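Local coordinates for protein transcriptional regulator, TetR family (Marinobacter aquaeolei, PDB 3NNR) that regulates transcription, probably by binding DNA through an N-terminal helix-turn-helix, at the interface of chains A and B. Numbering follows the deposited sequence. Chains: chain A/B, Transcriptional regulator, TetR family.

Contact 1: the interface of chains A and B. Residues chain A 120, 153, 156-157, 160; chain B 161, 165, 168.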
loop_
_atom_site.group_PDB
_atom_site.type_symbol
_atom_site.label_atom_id
_atom_site.label_comp_id
_atom_site.label_asym_id
_atom_site.label_seq_id
_atom_site.Cartn_x
_atom_site.Cartn_y
_atom_site.Cartn_z
ATOM N N THR A 120 -12.205 -8.382 -1.651
ATOM C CA THR A 120 -11.681 -7.525 -0.584
ATOM C C THR A 120 -12.624 -7.544 0.639
ATOM O O THR A 120 -12.143 -7.721 1.769
ATOM C CB THR A 120 -11.352 -6.145 -1.149
ATOM O OG1 THR A 120 -10.287 -6.337 -2.081
ATOM C CG2 THR A 120 -10.918 -5.102 -0.053
ATOM N N LEU A 153 -9.175 -3.259 8.781
ATOM C CA LEU A 153 -8.727 -2.517 7.614
ATOM C C LEU A 153 -7.212 -2.218 7.691
ATOM O O LEU A 153 -6.518 -2.395 6.686
ATOM C CB LEU A 153 -9.542 -1.226 7.442
ATOM C CG LEU A 153 -9.393 -0.425 6.160
ATOM C CD1 LEU A 153 -9.553 -1.310 4.942
ATOM C CD2 LEU A 153 -10.404 0.725 6.141
ATOM N N TRP A 156 -5.238 -5.172 6.614
ATOM C CA TRP A 156 -5.287 -5.269 5.167
ATOM C C TRP A 156 -4.324 -4.286 4.547
ATOM O O TRP A 156 -3.548 -4.659 3.663
ATOM C CB TRP A 156 -6.721 -5.044 4.658
ATOM C CG TRP A 156 -6.936 -5.334 3.206
ATOM C CD1 TRP A 156 -7.427 -6.500 2.659
ATOM C CD2 TRP A 156 -6.685 -4.452 2.101
ATOM N NE1 TRP A 156 -7.479 -6.390 1.290
ATOM C CE2 TRP A 156 -7.039 -5.144 0.923
ATOM C CE3 TRP A 156 -6.199 -3.136 1.994
ATOM C CZ2 TRP A 156 -6.912 -4.575 -0.348
ATOM C CZ3 TRP A 156 -6.067 -2.559 0.717
ATOM C CH2 TRP A 156 -6.419 -3.284 -0.434
ATOM N N LEU A 157 -4.380 -3.037 5.009
ATOM C CA LEU A 157 -3.546 -1.955 4.484
ATOM C C LEU A 157 -2.047 -2.273 4.632
ATOM O O LEU A 157 -1.267 -2.028 3.719
ATOM C CB LEU A 157 -3.897 -0.612 5.170
ATOM C CG LEU A 157 -5.255 0.041 4.836
ATOM C CD1 LEU A 157 -5.609 1.206 5.781
ATOM C CD2 LEU A 157 -5.260 0.571 3.408
ATOM N N THR A 160 -1.096 -5.803 2.335
ATOM C CA THR A 160 -1.093 -5.587 0.885
ATOM C C THR A 160 -0.126 -4.533 0.399
ATOM O O THR A 160 0.080 -4.462 -0.793
ATOM C CB THR A 160 -2.498 -5.275 0.361
ATOM O OG1 THR A 160 -2.972 -4.045 0.912
ATOM C CG2 THR A 160 -3.415 -6.392 0.730
ATOM N N ASN B 161 -0.797 3.657 1.318
ATOM C CA ASN B 161 -1.666 2.699 0.647
ATOM C C ASN B 161 -3.167 3.065 0.703
ATOM O O ASN B 161 -4.019 2.247 0.293
ATOM C CB ASN B 161 -1.490 1.297 1.301
ATOM C CG ASN B 161 -1.839 0.120 0.349
ATOM O OD1 ASN B 161 -1.570 0.186 -0.861
ATOM N ND2 ASN B 161 -2.412 -0.979 0.913
ATOM N N PHE B 165 -6.374 1.741 -1.766
ATOM C CA PHE B 165 -7.560 1.046 -1.184
ATOM C C PHE B 165 -8.885 1.637 -1.673
ATOM O O PHE B 165 -9.848 0.898 -1.898
ATOM C CB PHE B 165 -7.554 1.040 0.357
ATOM C CG PHE B 165 -8.848 0.500 0.987
ATOM C CD1 PHE B 165 -9.179 -0.834 0.896
ATOM C CD2 PHE B 165 -9.739 1.352 1.644
ATOM C CE1 PHE B 165 -10.389 -1.350 1.477
ATOM C CE2 PHE B 165 -10.939 0.864 2.236
ATOM C CZ PHE B 165 -11.263 -0.499 2.145
ATOM N N THR B 168 -10.287 0.407 -5.026
ATOM C CA THR B 168 -10.830 -0.971 -4.930
ATOM C C THR B 168 -12.103 -1.146 -4.050
ATOM O O THR B 168 -12.788 -2.187 -4.137
ATOM C CB THR B 168 -9.769 -1.932 -4.368
ATOM O OG1 THR B 168 -9.842 -1.959 -2.937
ATOM C CG2 THR B 168 -8.316 -1.573 -4.865
#

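Contact 2: the interface of chains A and B. Residues chain A 147, 150-151, 154; chain B 189, 192-193, 210.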
loop_
_atom_site.group_PDB
_atom_site.type_symbol
_atom_site.label_atom_id
_atom_site.label_comp_id
_atom_site.label_asym_id
_atom_site.label_seq_id
_atom_site.Cartn_x
_atom_site.Cartn_y
_atom_site.Cartn_z
ATOM N N LEU A 147 -14.163 -0.194 16.390
ATOM C CA LEU A 147 -12.699 -0.258 16.557
ATOM C C LEU A 147 -12.083 -1.534 15.937
ATOM O O LEU A 147 -10.932 -1.511 15.498
ATOM C CB LEU A 147 -12.320 -0.096 18.032
ATOM C CG LEU A 147 -10.853 -0.167 18.483
ATOM C CD1 LEU A 147 -9.906 0.572 17.540
ATOM C CD2 LEU A 147 -10.698 0.362 19.947
ATOM N N ALA A 150 -12.098 -1.017 12.002
ATOM C CA ALA A 150 -10.976 -0.118 11.762
ATOM C C ALA A 150 -9.668 -0.914 11.832
ATOM O O ALA A 150 -8.863 -0.860 10.906
ATOM C CB ALA A 150 -10.961 1.004 12.772
HETATM N N MSE A 151 -9.475 -1.665 12.908
HETATM C CA MSE A 151 -8.250 -2.464 13.045
HETATM C C MSE A 151 -8.049 -3.485 11.941
HETATM O O MSE A 151 -6.908 -3.730 11.562
HETATM C CB MSE A 151 -8.176 -3.151 14.402
HETATM C CG MSE A 151 -7.601 -2.255 15.445
HETATM SE SE MSE A 151 -8.129 -2.818 17.167
HETATM C CE MSE A 151 -8.202 -4.814 16.978
ATOM N N ASN A 154 -6.705 -1.831 8.874
ATOM C CA ASN A 154 -5.259 -1.571 9.055
ATOM C C ASN A 154 -4.409 -2.805 8.752
ATOM O O ASN A 154 -3.373 -2.680 8.123
ATOM C CB ASN A 154 -4.934 -1.002 10.440
ATOM C CG ASN A 154 -5.343 0.465 10.595
ATOM O OD1 ASN A 154 -5.503 1.192 9.624
ATOM N ND2 ASN A 154 -5.480 0.901 11.827
ATOM N N GLN B 189 -8.011 6.012 10.114
ATOM C CA GLN B 189 -7.222 4.769 10.155
ATOM C C GLN B 189 -5.845 4.946 10.806
ATOM O O GLN B 189 -5.402 4.043 11.526
ATOM C CB GLN B 189 -7.086 4.151 8.757
ATOM C CG GLN B 189 -8.423 3.686 8.153
ATOM C CD GLN B 189 -9.084 2.583 8.926
ATOM O OE1 GLN B 189 -8.435 1.624 9.299
ATOM N NE2 GLN B 189 -10.379 2.696 9.150
ATOM N N THR B 192 -6.361 5.410 14.529
ATOM C CA THR B 192 -6.708 4.113 15.100
ATOM C C THR B 192 -5.452 3.387 15.591
ATOM O O THR B 192 -5.532 2.644 16.563
ATOM C CB THR B 192 -7.458 3.235 14.086
ATOM O OG1 THR B 192 -8.656 3.914 13.697
ATOM C CG2 THR B 192 -7.810 1.881 14.662
ATOM N N LEU B 193 -4.306 3.613 14.940
ATOM C CA LEU B 193 -3.040 3.006 15.381
ATOM C C LEU B 193 -2.639 3.460 16.787
ATOM O O LEU B 193 -2.125 2.651 17.542
ATOM C CB LEU B 193 -1.875 3.299 14.421
ATOM C CG LEU B 193 -2.012 2.823 12.991
ATOM C CD1 LEU B 193 -0.865 3.383 12.146
ATOM C CD2 LEU B 193 -2.066 1.293 12.953
ATOM N N ARG B 210 -10.615 12.208 16.125
ATOM C CA ARG B 210 -10.646 11.024 15.245
ATOM C C ARG B 210 -12.026 10.855 14.600
ATOM O O ARG B 210 -12.115 10.705 13.379
ATOM C CB ARG B 210 -10.201 9.762 16.018
ATOM C CG ARG B 210 -10.361 8.426 15.285
ATOM C CD ARG B 210 -9.606 7.307 16.006
ATOM N NE ARG B 210 -9.924 5.989 15.450
ATOM C CZ ARG B 210 -10.946 5.192 15.818
ATOM N NH1 ARG B 210 -11.828 5.557 16.749
ATOM N NH2 ARG B 210 -11.116 4.010 15.214
#

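Contact 3: the interface of chains A and B. Residues chain A 100, 167; chain B 103-104.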
loop_
_atom_site.group_PDB
_atom_site.type_symbol
_atom_site.label_atom_id
_atom_site.label_comp_id
_atom_site.label_asym_id
_atom_site.label_seq_id
_atom_site.Cartn_x
_atom_site.Cartn_y
_atom_site.Cartn_z
ATOM N N ARG A 100 0.911 -4.847 -8.056
ATOM C CA ARG A 100 1.842 -3.893 -8.632
ATOM C C ARG A 100 1.166 -2.986 -9.665
ATOM O O ARG A 100 1.403 -1.777 -9.659
ATOM C CB ARG A 100 3.004 -4.655 -9.234
ATOM C CG ARG A 100 4.094 -3.816 -9.858
ATOM C CD ARG A 100 5.352 -4.670 -9.956
ATOM N NE ARG A 100 5.200 -5.776 -10.869
ATOM C CZ ARG A 100 5.894 -6.917 -10.864
ATOM N NH1 ARG A 100 6.782 -7.215 -9.938
ATOM N NH2 ARG A 100 5.645 -7.808 -11.808
ATOM N N LYS A 167 10.444 -2.999 -2.093
ATOM C CA LYS A 167 11.128 -2.450 -3.299
ATOM C C LYS A 167 11.808 -1.043 -3.097
ATOM O O LYS A 167 12.906 -0.789 -3.645
ATOM C CB LYS A 167 10.265 -2.519 -4.553
ATOM C CG LYS A 167 10.315 -3.906 -5.287
ATOM C CD LYS A 167 9.665 -5.059 -4.565
ATOM N N GLU B 103 6.747 1.314 -8.653
ATOM C CA GLU B 103 7.757 0.312 -8.901
ATOM C C GLU B 103 8.383 0.399 -10.286
ATOM O O GLU B 103 9.596 0.168 -10.433
ATOM C CB GLU B 103 7.196 -1.043 -8.519
ATOM C CG GLU B 103 8.177 -2.198 -8.603
ATOM C CD GLU B 103 7.657 -3.466 -7.970
ATOM O OE1 GLU B 103 6.638 -3.418 -7.212
ATOM O OE2 GLU B 103 8.286 -4.517 -8.236
ATOM N N TYR B 104 7.612 0.789 -11.294
ATOM C CA TYR B 104 8.209 0.992 -12.631
ATOM C C TYR B 104 9.079 2.250 -12.664
ATOM O O TYR B 104 10.099 2.300 -13.353
ATOM C CB TYR B 104 7.141 1.083 -13.713
ATOM C CG TYR B 104 6.376 -0.189 -13.883
ATOM C CD1 TYR B 104 6.859 -1.211 -14.708
ATOM C CD2 TYR B 104 5.182 -0.411 -13.192
ATOM C CE1 TYR B 104 6.141 -2.415 -14.867
ATOM C CE2 TYR B 104 4.473 -1.613 -13.335
ATOM C CZ TYR B 104 4.950 -2.603 -14.184
ATOM O OH TYR B 104 4.269 -3.764 -14.371
#

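Contact 1: the interface of chains A and B
B:Phe165, on helix 162-169, reaches into a pocket formed by A:Leu153, A:Trp156, A:Leu157 and A:Thr120. Its CB lies 3.8 Å from CD2 of A:Leu157 and also nears the indole of A:Trp156. With CG anti to the backbone N (chi1 172°), the ring points into chain A. The CD1 edge of the phenyl is directed at the face of the indole's six-membered ring, CD1 to CZ3 3.6 Å, with the planes 63° apart. Further out, CE1 passes CG2 of A:Thr120 at 4.1 Å. At the tip, CZ touches CD1 of A:Leu153 at 3.4 Å. That methyl lies over one face of the ring, and CD2 of the same leucine approaches CE2. CG2 of A:Thr120 shares the phenyl's side of the indole, and CG2 of A:Thr160 backs the opposite face. Beside this packing, ND2 of B:Asn161 makes weak hydrogen bonds to A:Leu157 O (3.2 Å) and A:Thr160 OG1 (3.1 Å). An alanine in place of B:Phe165 would probably leave a gap between A:Leu153 and A:Trp156 and the indole face without this edge-on aromatic contact. The site joins the two subunits through an apolar plug, in what is likely the dimer interface usual for this family.

Contact 2: the interface of chains A and B
B:Thr192 packs its methyl against A:Ala150 and A:Leu147, where helix 186-194 of one subunit meets helix 145-160 of the other. Both belong to the C-terminal region through which TetR-family proteins commonly dimerise. The apolar part is tight. CG2 of B:Thr192 sits 3.8 Å from CB of A:Ala150 and equally near CD1 of A:Leu147. The methyl is anti to the backbone N, while OG1 (chi1 -60°) turns towards B:Arg210. NE and NH2 of that arginine grip OG1 side-on, at 3.0 and 2.9 Å, with the oxygen in the guanidinium plane. The two bonds are likely to hold the threonine in this rotation, with its methyl towards chain A. Next to it, ND2 of A:Asn154 donates to the backbone O of B:Gln189 at 3.2 Å, tilted 20° from the carbonyl plane. CD2 of B:Leu193 lies against the same amide nitrogen. The modelled OE1 of B:Gln189 is 3.0 Å from both A:Ala150 O and A:Asn154 OD1, a clash of acceptors, so the amide's orientation is doubtful. Turning it over would place NE2 there, a possible donor to both oxygens. Contact is looser at the margins. CB of A:Ala150 sits at the guanidinium edge of B:Arg210, beside NH2. A:Met151, a selenomethionine, has little of its surface hidden by chain B.

Contact 3: the interface of chains A and B
A:Arg100 and B:Glu103 meet across the interface, at the end of helix 96-100 and the start of helix 102-108. The charged contact is a long salt bridge. NH1 of the guanidinium lies 3.5 Å from OE2 of the carboxylate. The two planes stand 88° apart, so the groups do not pair flat, side by side. The attraction is therefore probably mainly electrostatic. Carbon packing adds to it. The CD methylene of A:Arg100 lies over one face of the B:Glu103 carboxylate, CD to CD 3.3 Å. B:Glu103 is extended, its CG anti to the backbone N (chi1 -175°), which carries the carboxylate across to chain A. The arginine chain bends at chi3 (66°), and this turns its NH1 towards OE2. On the opposite face of the carboxylate lies the CG methylene of A:Lys167, 3.6 Å from OE2 of B:Glu103. The carboxylate is thus sandwiched between the two methylenes. The lysine is modelled only as far as CD, so the position of its amine is not seen. Its charge could still add to the positive surroundings of the carboxylate. The aromatic contact is slight. CE2 of B:Tyr104 comes to 4.1 Å from CG of A:Arg100. The site adds a charged clasp to the subunit interface, where complementary side chains are likely to steady the pairing.

The three contacts are parts of one two-fold symmetric interface, and each has a twin with the chains exchanged. Contact 1 lies about 13 Å from contact 2 and 17 Å from contact 3, between C-alpha centres. Contacts 2 and 3 are about 27 Å apart, with contact 1 between them. Helix 145-160 of chain A serves both contact 1 and contact 2. Helix 162-169 enters contact 1 from chain B and contact 3 from chain A. These two helices thus carry the interface from contact 2 through contact 1 to contact 3. Such a dimer would probably set the spacing of the two DNA-binding regions.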